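Local coordinates for SusD superfamily protein (Bacteroides thetaiotaomicron, PDB 3MCX) that is of unknown function, but as a SusD-family protein of the outer membrane probably helps capture glycans for uptake, and binds zinc in the crystal, at residues W46-R52 with G416-Y422; T226-K230 with E376-Y380; R355-L361 with E409-L414. One frame throughout, in Å; residues are numbered along the deposited sequence. Where two conformers were deposited one is given.

Interaction 1: residues W46-R52 with G416-Y422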
loop_
_atom_site.group_PDB
_atom_site.type_symbol
_atom_site.label_atom_id
_atom_site.label_comp_id
_atom_site.label_asym_id
_atom_site.label_seq_id
_atom_site.Cartn_x
_atom_site.Cartn_y
_atom_site.Cartn_z
ATOM N N TRP A 46 3.919 -3.583 -2.159
ATOM C CA TRP A 46 4.488 -2.264 -1.903
ATOM C C TRP A 46 4.419 -1.443 -3.181
ATOM O O TRP A 46 3.819 -0.358 -3.201
ATOM C CB TRP A 46 5.909 -2.426 -1.356
ATOM C CG TRP A 46 6.539 -1.188 -0.804
ATOM C CD1 TRP A 46 6.208 0.101 -1.066
ATOM C CD2 TRP A 46 7.678 -1.162 0.071
ATOM N NE1 TRP A 46 7.080 0.946 -0.362
ATOM C CE2 TRP A 46 7.988 0.179 0.321
ATOM C CE3 TRP A 46 8.475 -2.160 0.673
ATOM C CZ2 TRP A 46 9.047 0.559 1.163
ATOM C CZ3 TRP A 46 9.526 -1.778 1.504
ATOM C CH2 TRP A 46 9.806 -0.438 1.735
ATOM N N TYR A 47 4.998 -1.942 -4.260
ATOM C CA TYR A 47 5.112 -1.121 -5.463
ATOM C C TYR A 47 3.996 -1.268 -6.478
ATOM O O TYR A 47 3.892 -0.455 -7.407
ATOM C CB TYR A 47 6.495 -1.247 -6.110
ATOM C CG TYR A 47 6.933 -2.641 -6.499
ATOM C CD1 TYR A 47 6.214 -3.402 -7.428
ATOM C CD2 TYR A 47 8.124 -3.167 -6.048
ATOM C CE1 TYR A 47 6.647 -4.696 -7.814
ATOM C CE2 TYR A 47 8.571 -4.416 -6.415
ATOM C CZ TYR A 47 7.821 -5.184 -7.297
ATOM O OH TYR A 47 8.269 -6.449 -7.668
ATOM N N TYR A 48 3.094 -2.261 -6.320
ATOM C CA TYR A 48 1.961 -2.407 -7.248
ATOM C C TYR A 48 1.162 -1.124 -7.411
ATOM O O TYR A 48 0.941 -0.679 -8.547
ATOM C CB TYR A 48 1.061 -3.558 -6.809
ATOM C CG TYR A 48 -0.165 -3.784 -7.679
ATOM C CD1 TYR A 48 -0.082 -4.436 -8.886
ATOM C CD2 TYR A 48 -1.423 -3.308 -7.289
ATOM C CE1 TYR A 48 -1.207 -4.660 -9.666
ATOM C CE2 TYR A 48 -2.550 -3.514 -8.073
ATOM C CZ TYR A 48 -2.421 -4.183 -9.262
ATOM O OH TYR A 48 -3.515 -4.407 -10.055
ATOM N N GLY A 49 0.817 -0.490 -6.308
ATOM C CA GLY A 49 -0.032 0.689 -6.335
ATOM C C GLY A 49 0.657 1.941 -6.827
ATOM O O GLY A 49 0.014 2.978 -6.975
ATOM N N ASP A 50 1.958 1.875 -7.089
ATOM C CA ASP A 50 2.675 2.949 -7.751
ATOM C C ASP A 50 2.883 2.667 -9.243
ATOM O O ASP A 50 2.495 3.473 -10.077
ATOM C CB ASP A 50 3.981 3.182 -7.029
ATOM C CG ASP A 50 3.754 3.740 -5.650
ATOM O OD1 ASP A 50 3.327 4.922 -5.567
ATOM O OD2 ASP A 50 3.985 3.004 -4.681
ATOM N N CYS A 51 3.415 1.520 -9.598
ATOM C CA CYS A 51 3.718 1.263 -11.009
ATOM C C CYS A 51 2.496 1.088 -11.899
ATOM O O CYS A 51 2.597 1.151 -13.142
ATOM C CB CYS A 51 4.709 0.103 -11.221
ATOM S SG CYS A 51 4.059 -1.526 -10.816
ATOM N N ARG A 52 1.322 0.883 -11.294
ATOM C CA ARG A 52 0.075 0.783 -12.035
ATOM C C ARG A 52 -0.528 2.145 -12.378
ATOM O O ARG A 52 -1.455 2.224 -13.199
ATOM C CB ARG A 52 -0.943 -0.073 -11.255
ATOM C CG ARG A 52 -0.545 -1.504 -11.058
ATOM C CD ARG A 52 -0.792 -2.345 -12.279
ATOM N NE ARG A 52 -2.187 -2.805 -12.308
ATOM C CZ ARG A 52 -2.648 -3.704 -13.163
ATOM N NH1 ARG A 52 -1.877 -4.157 -14.135
ATOM N NH2 ARG A 52 -3.893 -4.161 -13.030
ATOM N N GLY A 416 5.447 6.219 -4.066
ATOM C CA GLY A 416 6.296 5.135 -3.560
ATOM C C GLY A 416 5.697 4.333 -2.416
ATOM O O GLY A 416 6.273 3.342 -1.998
ATOM N N GLU A 417 4.513 4.707 -1.951
ATOM C CA GLU A 417 3.909 4.098 -0.772
ATOM C C GLU A 417 2.672 3.230 -1.066
ATOM O O GLU A 417 1.966 2.786 -0.138
ATOM C CB GLU A 417 3.670 5.172 0.305
ATOM C CG GLU A 417 4.986 5.771 0.799
ATOM C CD GLU A 417 4.791 6.905 1.785
ATOM O OE1 GLU A 417 4.566 6.635 2.977
ATOM O OE2 GLU A 417 4.822 8.052 1.336
ATOM N N GLY A 418 2.489 2.908 -2.331
ATOM C CA GLY A 418 1.596 1.823 -2.711
ATOM C C GLY A 418 0.122 2.121 -2.834
ATOM O O GLY A 418 -0.649 1.196 -3.003
ATOM N N GLU A 419 -0.281 3.399 -2.802
ATOM C CA GLU A 419 -1.707 3.747 -2.768
ATOM C C GLU A 419 -2.222 4.550 -3.955
ATOM O O GLU A 419 -3.424 4.543 -4.198
ATOM C CB GLU A 419 -2.068 4.505 -1.502
ATOM C CG GLU A 419 -2.010 3.657 -0.258
ATOM C CD GLU A 419 -2.978 2.532 -0.278
ATOM O OE1 GLU A 419 -4.147 2.765 -0.677
ATOM O OE2 GLU A 419 -2.606 1.393 0.040
ATOM N N VAL A 420 -1.372 5.299 -4.650
ATOM C CA VAL A 420 -1.865 6.234 -5.657
ATOM C C VAL A 420 -2.757 5.627 -6.742
ATOM O O VAL A 420 -3.720 6.267 -7.172
ATOM C CB VAL A 420 -0.692 7.082 -6.230
ATOM C CG1 VAL A 420 -1.004 7.710 -7.591
ATOM C CG2 VAL A 420 -0.301 8.120 -5.183
ATOM N N PHE A 421 -2.481 4.407 -7.181
ATOM C CA PHE A 421 -3.372 3.742 -8.145
ATOM C C PHE A 421 -4.843 3.817 -7.740
ATOM O O PHE A 421 -5.716 4.126 -8.536
ATOM C CB PHE A 421 -2.911 2.283 -8.208
ATOM C CG PHE A 421 -3.650 1.382 -9.175
ATOM C CD1 PHE A 421 -4.026 1.786 -10.434
ATOM C CD2 PHE A 421 -3.870 0.038 -8.828
ATOM C CE1 PHE A 421 -4.599 0.905 -11.308
ATOM C CE2 PHE A 421 -4.468 -0.820 -9.699
ATOM C CZ PHE A 421 -4.814 -0.404 -10.932
ATOM N N TYR A 422 -5.077 3.501 -6.479
ATOM C CA TYR A 422 -6.453 3.430 -5.941
ATOM C C TYR A 422 -7.125 4.794 -5.913
ATOM O O TYR A 422 -8.350 4.886 -6.041
ATOM C CB TYR A 422 -6.410 2.757 -4.564
ATOM C CG TYR A 422 -5.765 1.410 -4.673
ATOM C CD1 TYR A 422 -6.401 0.381 -5.386
ATOM C CD2 TYR A 422 -4.468 1.205 -4.210
ATOM C CE1 TYR A 422 -5.825 -0.833 -5.553
ATOM C CE2 TYR A 422 -3.846 -0.051 -4.407
ATOM C CZ TYR A 422 -4.531 -1.042 -5.082
ATOM O OH TYR A 422 -3.937 -2.283 -5.303
HETATM O O HOH W 1 0.465 -1.261 -3.585
HETATM O O HOH W 2 1.420 5.578 -3.722
HETATM O O HOH W 3 6.285 1.618 -4.219
#
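This is a buried, largely polar docking of a glycine-rich loop, followed by the first turn of helix 420-426, onto helix 44-51, near the centre of the chain; it fastens this early helix to the loop between helices 403-414 and 420-426, 364 residues on. The backbones come closest where two glycines meet, Gly-49 CA and Gly-418 CA being 4.1 Å apart. A CB on Gly-49 would strike Gly-418 O, and one on Gly-418 would strike Trp-46 O. Instead Gly-49 CA makes a CA-H...O contact with Gly-418 O at 3.4 Å. Asp-50 clasps the loop with both carboxylate oxygens, Gly-416 N donating to Asp-50 OD1 (2.9 Å) and Gly-418 N to Asp-50 OD2 (2.8 Å). Trp-46 NE1 adds a weak hydrogen bond to Gly-416 O (3.0 Å), and Phe-421 N a better one to Gly-49 O (2.9 Å). Three waters bridge the seam; one joins Gly-49 N (2.9 Å) to Gly-418 O (2.8 Å). Where helix 420-426 begins, the contact turns apolar: Arg-52 CB lies 3.5 Å from the centroid of the Phe-421 ring in a CH-pi contact over its face, and Tyr-48 CE2 reaches Phe-421 CE2 at 3.7 Å. The Arg-52 guanidinium hydrogen-bonds Tyr-71 O and Arg-456 O. Around the joint, helix 115-140 touches Tyr-48 and Tyr-422 through Leu-139, and helix 276-279 packs on Trp-46.

Interaction 2: residues T226-K230 with E376-Y380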
loop_
_atom_site.group_PDB
_atom_site.type_symbol
_atom_site.label_atom_id
_atom_site.label_comp_id
_atom_site.label_asym_id
_atom_site.label_seq_id
_atom_site.Cartn_x
_atom_site.Cartn_y
_atom_site.Cartn_z
ATOM N N THR A 226 -10.602 10.846 11.442
ATOM C CA THR A 226 -10.607 11.910 12.465
ATOM C C THR A 226 -10.436 11.384 13.881
ATOM O O THR A 226 -9.932 12.099 14.748
ATOM C CB THR A 226 -11.824 12.866 12.360
ATOM O OG1 THR A 226 -13.045 12.134 12.441
ATOM C CG2 THR A 226 -11.778 13.688 11.064
ATOM N N ASP A 227 -10.847 10.149 14.139
ATOM C CA ASP A 227 -10.523 9.528 15.419
ATOM C C ASP A 227 -9.003 9.545 15.605
ATOM O O ASP A 227 -8.524 10.043 16.633
ATOM C CB ASP A 227 -11.070 8.105 15.467
ATOM C CG ASP A 227 -10.916 7.422 16.825
ATOM O OD1 ASP A 227 -10.613 8.059 17.845
ATOM O OD2 ASP A 227 -11.142 6.202 16.848
ATOM N N VAL A 228 -8.259 9.096 14.598
ATOM C CA VAL A 228 -6.791 9.104 14.694
ATOM C C VAL A 228 -6.245 10.529 14.865
ATOM O O VAL A 228 -5.417 10.798 15.735
ATOM C CB VAL A 228 -6.140 8.424 13.485
ATOM C CG1 VAL A 228 -4.586 8.503 13.602
ATOM C CG2 VAL A 228 -6.655 6.960 13.358
ATOM N N ILE A 229 -6.712 11.447 14.017
ATOM C CA ILE A 229 -6.214 12.822 13.994
ATOM C C ILE A 229 -6.466 13.521 15.319
ATOM O O ILE A 229 -5.552 14.140 15.880
ATOM C CB ILE A 229 -6.877 13.600 12.862
ATOM C CG1 ILE A 229 -6.415 13.081 11.507
ATOM C CG2 ILE A 229 -6.580 15.147 12.977
ATOM C CD1 ILE A 229 -7.305 13.547 10.342
ATOM N N LYS A 230 -7.692 13.407 15.830
ATOM C CA LYS A 230 -8.122 14.166 17.011
ATOM C C LYS A 230 -7.734 13.527 18.340
ATOM O O LYS A 230 -7.512 14.234 19.324
ATOM C CB LYS A 230 -9.647 14.356 17.011
ATOM C CG LYS A 230 -10.179 15.297 15.931
ATOM C CD LYS A 230 -11.685 15.106 15.708
ATOM C CE LYS A 230 -12.264 16.082 14.684
ATOM N NZ LYS A 230 -12.006 17.518 15.013
ATOM N N GLU A 376 -13.439 21.851 8.056
ATOM C CA GLU A 376 -12.535 20.979 8.809
ATOM C C GLU A 376 -11.673 20.144 7.860
ATOM O O GLU A 376 -10.452 20.003 8.040
ATOM C CB GLU A 376 -13.342 20.098 9.786
ATOM C CG GLU A 376 -12.484 19.291 10.725
ATOM C CD GLU A 376 -13.293 18.525 11.740
ATOM O OE1 GLU A 376 -13.980 17.568 11.338
ATOM O OE2 GLU A 376 -13.223 18.890 12.939
ATOM N N ALA A 377 -12.315 19.555 6.856
ATOM C CA ALA A 377 -11.627 18.763 5.835
ATOM C C ALA A 377 -10.550 19.548 5.060
ATOM O O ALA A 377 -9.417 19.048 4.827
ATOM C CB ALA A 377 -12.666 18.170 4.864
ATOM N N GLN A 378 -10.904 20.774 4.676
ATOM C CA GLN A 378 -9.996 21.675 3.983
ATOM C C GLN A 378 -8.776 21.968 4.875
ATOM O O GLN A 378 -7.626 21.976 4.413
ATOM C CB GLN A 378 -10.825 22.901 3.580
ATOM C CG GLN A 378 -10.219 24.207 3.607
ATOM C CD GLN A 378 -11.287 25.284 3.450
ATOM O OE1 GLN A 378 -12.434 24.996 3.095
ATOM N NE2 GLN A 378 -10.915 26.504 3.710
ATOM N N GLY A 379 -9.028 22.102 6.168
ATOM C CA GLY A 379 -7.961 22.306 7.151
ATOM C C GLY A 379 -6.979 21.164 7.145
ATOM O O GLY A 379 -5.774 21.375 7.261
ATOM N N TYR A 380 -7.481 19.935 7.008
ATOM C CA TYR A 380 -6.582 18.783 7.020
ATOM C C TYR A 380 -5.693 18.741 5.783
ATOM O O TYR A 380 -4.511 18.359 5.856
ATOM C CB TYR A 380 -7.353 17.464 7.168
ATOM C CG TYR A 380 -8.104 17.328 8.476
ATOM C CD1 TYR A 380 -7.551 17.771 9.685
ATOM C CD2 TYR A 380 -9.370 16.740 8.516
ATOM C CE1 TYR A 380 -8.246 17.632 10.884
ATOM C CE2 TYR A 380 -10.053 16.589 9.708
ATOM C CZ TYR A 380 -9.495 17.028 10.884
ATOM O OH TYR A 380 -10.185 16.879 12.081
HETATM O O HOH W 4 -9.224 18.224 14.157
#
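Two helices too far apart for backbone contact are bridged here by side chains, chiefly that of Tyr-380, at the partly exposed edge of the helical part of this SusD-family protein. The short axes of 226-230 and 376-380 approach no closer than 13.0 Å and cross at 66°, so Tyr-380 has room to reach across. Its ring receives Ile-229 CD1 over one face, 4.0 Å from the centroid in a CH-pi contact, while Thr-226 CG2 comes within 3.6 Å of Tyr-380 CE2. Beside these apolar contacts, toward the hydroxyl end of the Tyr-380 ring, lie the polar ones. Lys-230 NZ forms a salt bridge with Glu-376 OE2 at 2.8 Å, and it also donates to a water 3.0 Å away; that water is 2.7 Å from Tyr-380 OH and hydrogen-bonded to it, so it links the phenol to the ammonium group. Lys-230 CE passes 3.4 Å from Tyr-380 OH. The other carboxylate oxygen, Glu-376 OE1, accepts from the hydroxyl of Tyr-222, one turn before Thr-226, so the acid is held at both oxygens by the same helix. Thr-226 OG1 is satisfied within its own helix by Tyr-222 O, which leaves its methyl group for Tyr-380. Glu-375 and Asp-383, nearby on helix 374-385, have each been seen to bind zinc, though none is assigned to them in this chain; a zinc ion lies about 6 Å from the Tyr-380 side chain. Helix 356-370 closes the apolar side, its Ala-363 touching both Ile-229 and Tyr-380, and helix 201-214 packs against Asp-227 and Val-228.

Interaction 3: residues R355-L361 with E409-L414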
loop_
_atom_site.group_PDB
_atom_site.type_symbol
_atom_site.label_atom_id
_atom_site.label_comp_id
_atom_site.label_asym_id
_atom_site.label_seq_id
_atom_site.Cartn_x
_atom_site.Cartn_y
_atom_site.Cartn_z
ATOM N N ARG A 355 0.892 5.787 7.442
ATOM C CA ARG A 355 1.366 6.894 8.254
ATOM C C ARG A 355 0.377 8.067 8.275
ATOM O O ARG A 355 -0.584 8.141 7.506
ATOM C CB ARG A 355 2.755 7.343 7.815
ATOM C CG ARG A 355 2.830 7.951 6.465
ATOM C CD ARG A 355 4.278 8.324 6.140
ATOM N NE ARG A 355 4.434 8.788 4.755
ATOM C CZ ARG A 355 4.359 10.049 4.305
ATOM N NH1 ARG A 355 4.282 11.095 5.124
ATOM N NH2 ARG A 355 4.446 10.276 3.009
ATOM N N LEU A 356 0.630 8.973 9.204
ATOM C CA LEU A 356 -0.331 9.999 9.534
ATOM C C LEU A 356 -0.690 10.886 8.332
ATOM O O LEU A 356 -1.832 11.318 8.237
ATOM C CB LEU A 356 0.199 10.823 10.704
ATOM C CG LEU A 356 -0.773 11.722 11.454
ATOM C CD1 LEU A 356 -1.969 10.917 12.017
ATOM C CD2 LEU A 356 -0.071 12.541 12.542
ATOM N N SER A 357 0.262 11.224 7.453
ATOM C CA SER A 357 -0.091 12.090 6.310
ATOM C C SER A 357 -1.235 11.476 5.484
ATOM O O SER A 357 -2.122 12.215 5.005
ATOM C CB SER A 357 1.092 12.362 5.372
ATOM O OG SER A 357 2.011 13.289 5.919
ATOM N N GLU A 358 -1.230 10.147 5.317
ATOM C CA GLU A 358 -2.293 9.509 4.531
ATOM C C GLU A 358 -3.625 9.700 5.233
ATOM O O GLU A 358 -4.650 9.897 4.581
ATOM C CB GLU A 358 -2.042 8.018 4.288
ATOM C CG GLU A 358 -3.179 7.371 3.530
ATOM C CD GLU A 358 -3.049 5.876 3.359
ATOM O OE1 GLU A 358 -1.929 5.368 3.479
ATOM O OE2 GLU A 358 -4.075 5.206 3.131
ATOM N N VAL A 359 -3.601 9.614 6.552
ATOM C CA VAL A 359 -4.824 9.723 7.350
ATOM C C VAL A 359 -5.432 11.125 7.184
ATOM O O VAL A 359 -6.634 11.264 6.999
ATOM C CB VAL A 359 -4.576 9.382 8.845
ATOM C CG1 VAL A 359 -5.834 9.613 9.656
ATOM C CG2 VAL A 359 -4.087 7.937 9.005
ATOM N N TYR A 360 -4.605 12.167 7.248
ATOM C CA TYR A 360 -5.082 13.533 7.008
ATOM C C TYR A 360 -5.659 13.673 5.590
ATOM O O TYR A 360 -6.694 14.311 5.414
ATOM C CB TYR A 360 -3.954 14.559 7.236
ATOM C CG TYR A 360 -3.731 14.993 8.668
ATOM C CD1 TYR A 360 -3.184 14.136 9.623
ATOM C CD2 TYR A 360 -4.088 16.269 9.065
ATOM C CE1 TYR A 360 -2.999 14.561 10.926
ATOM C CE2 TYR A 360 -3.899 16.711 10.360
ATOM C CZ TYR A 360 -3.375 15.844 11.301
ATOM O OH TYR A 360 -3.224 16.325 12.607
ATOM N N LEU A 361 -4.986 13.104 4.604
ATOM C CA LEU A 361 -5.436 13.168 3.206
ATOM C C LEU A 361 -6.747 12.394 2.995
ATOM O O LEU A 361 -7.637 12.860 2.291
ATOM C CB LEU A 361 -4.307 12.733 2.252
ATOM C CG LEU A 361 -3.145 13.735 2.188
ATOM C CD1 LEU A 361 -1.881 13.034 1.674
ATOM C CD2 LEU A 361 -3.543 15.033 1.392
ATOM N N GLU A 409 -2.072 16.518 -4.268
ATOM C CA GLU A 409 -1.300 16.470 -3.035
ATOM C C GLU A 409 -0.982 15.045 -2.640
ATOM O O GLU A 409 0.143 14.753 -2.182
ATOM C CB GLU A 409 -2.046 17.188 -1.906
ATOM C CG GLU A 409 -1.142 17.591 -0.751
ATOM C CD GLU A 409 -0.073 18.564 -1.156
ATOM O OE1 GLU A 409 -0.227 19.296 -2.156
ATOM O OE2 GLU A 409 0.935 18.613 -0.425
ATOM N N ARG A 410 -1.938 14.130 -2.806
ATOM C CA ARG A 410 -1.687 12.723 -2.513
ATOM C C ARG A 410 -0.590 12.134 -3.378
ATOM O O ARG A 410 0.240 11.352 -2.901
ATOM C CB ARG A 410 -2.954 11.877 -2.687
ATOM C CG ARG A 410 -4.070 12.160 -1.649
ATOM C CD ARG A 410 -5.324 11.288 -1.899
ATOM N NE ARG A 410 -4.991 9.885 -1.733
ATOM C CZ ARG A 410 -5.046 9.184 -0.603
ATOM N NH1 ARG A 410 -5.577 9.682 0.508
ATOM N NH2 ARG A 410 -4.630 7.958 -0.622
ATOM N N ARG A 411 -0.587 12.483 -4.661
ATOM C CA ARG A 411 0.456 11.995 -5.572
ATOM C C ARG A 411 1.837 12.483 -5.100
ATOM O O ARG A 411 2.817 11.725 -5.118
ATOM C CB ARG A 411 0.186 12.420 -7.018
ATOM C CG ARG A 411 -0.931 11.570 -7.639
ATOM C CD ARG A 411 -1.385 12.203 -8.921
ATOM N NE ARG A 411 -0.339 12.201 -9.938
ATOM C CZ ARG A 411 -0.384 12.916 -11.060
ATOM N NH1 ARG A 411 -1.427 13.719 -11.326
ATOM N NH2 ARG A 411 0.622 12.841 -11.941
ATOM N N LYS A 412 1.915 13.739 -4.686
ATOM C CA LYS A 412 3.188 14.299 -4.220
ATOM C C LYS A 412 3.620 13.627 -2.888
ATOM O O LYS A 412 4.774 13.285 -2.703
ATOM C CB LYS A 412 3.089 15.799 -4.007
ATOM C CG LYS A 412 2.893 16.618 -5.284
ATOM C CD LYS A 412 2.672 18.085 -4.980
ATOM C CE LYS A 412 2.234 18.868 -6.202
ATOM N NZ LYS A 412 2.231 20.346 -5.948
ATOM N N GLU A 413 2.688 13.448 -1.965
ATOM C CA GLU A 413 2.989 13.005 -0.622
ATOM C C GLU A 413 3.250 11.515 -0.538
ATOM O O GLU A 413 4.106 11.087 0.221
ATOM C CB GLU A 413 1.841 13.377 0.341
ATOM C CG GLU A 413 2.158 13.079 1.812
ATOM C CD GLU A 413 3.436 13.779 2.283
ATOM O OE1 GLU A 413 3.618 14.958 1.919
ATOM O OE2 GLU A 413 4.255 13.165 3.023
ATOM N N LEU A 414 2.498 10.725 -1.293
ATOM C CA LEU A 414 2.451 9.272 -1.095
ATOM C C LEU A 414 3.126 8.478 -2.207
ATOM O O LEU A 414 3.034 7.260 -2.253
ATOM C CB LEU A 414 0.993 8.822 -0.942
ATOM C CG LEU A 414 0.248 9.466 0.249
ATOM C CD1 LEU A 414 -1.221 9.069 0.274
ATOM C CD2 LEU A 414 0.928 9.082 1.567
HETATM O O HOH W 5 -5.777 6.065 1.280
#
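Leu-361, Glu-413 and Arg-410 carry the largest shares of this buried contact, in which helices 356-370 and 403-414 run nearly antiparallel, their short axes at 173° and 10.6 Å apart at the closest. Leu-361 is the knob: its side chain fits a hole formed by Glu-409, Arg-410, Glu-413 and Leu-414. Its CD1 is 4.0 Å from Glu-413 CB and 4.3 Å from Leu-414 CD1, and its CD2 is 4.1 Å from Glu-409 CG, so the charged residues lend their aliphatic parts to the socket. Arg-410 closes one side of the hole, its NH1 3.7 Å from Leu-361 CB. It meets Glu-358 through water: Arg-410 NH2 donates to a molecule 2.9 Å away, which in turn donates to Glu-358 OE2 at 2.7 Å. Directly, Arg-410 bonds to Asn-362, just past the segment, and its NE forms a salt bridge with Asp-423; Glu-358 pairs with Arg-210. Glu-413 holds the other end. Arg-355, at the N-cap position of helix 356-370, reaches it with two nitrogens, NH1 and NH2, each 2.9 Å from Glu-413 OE2 in a forked salt bridge; Glu-255 and Glu-417 also pair with Arg-355. Glu-413 OE2 further accepts from the hydroxyl of Tyr-244, and Glu-413 OE1 forms salt bridges with Arg-309 and Arg-388. Leu-361, with Leu-414 beside it, thus supplies most of the apolar fit, while buried charges surround it in a network of opposite partners. Because those partners come from several parts of the chain, this ionic chemistry ties the helix pair into its wider surroundings.

Interactions 1 and 3 are buried near the middle of the chain, whereas interaction 2 lies farther out and is partly exposed. Their chemistry follows: backbone amides, glycines and bridging waters in 1, charges with many partners around an apolar knob in 3, and a salt bridge beside a single tyrosine ring packed on aliphatic groups in 2. Interaction 3 touches both others. Glu-417 OE1 of interaction 1 pairs with Arg-355 NE at 2.8 Å; toward interaction 2, Ile-229 CG1 packs on Val-359 CG1 at 4.0 Å. Helix 356-370 therefore meets helix 403-414 in interaction 3 and both helices of interaction 2, 218-231 and 374-385, while interactions 1 and 2 stay about 14 Å apart at their nearest atoms.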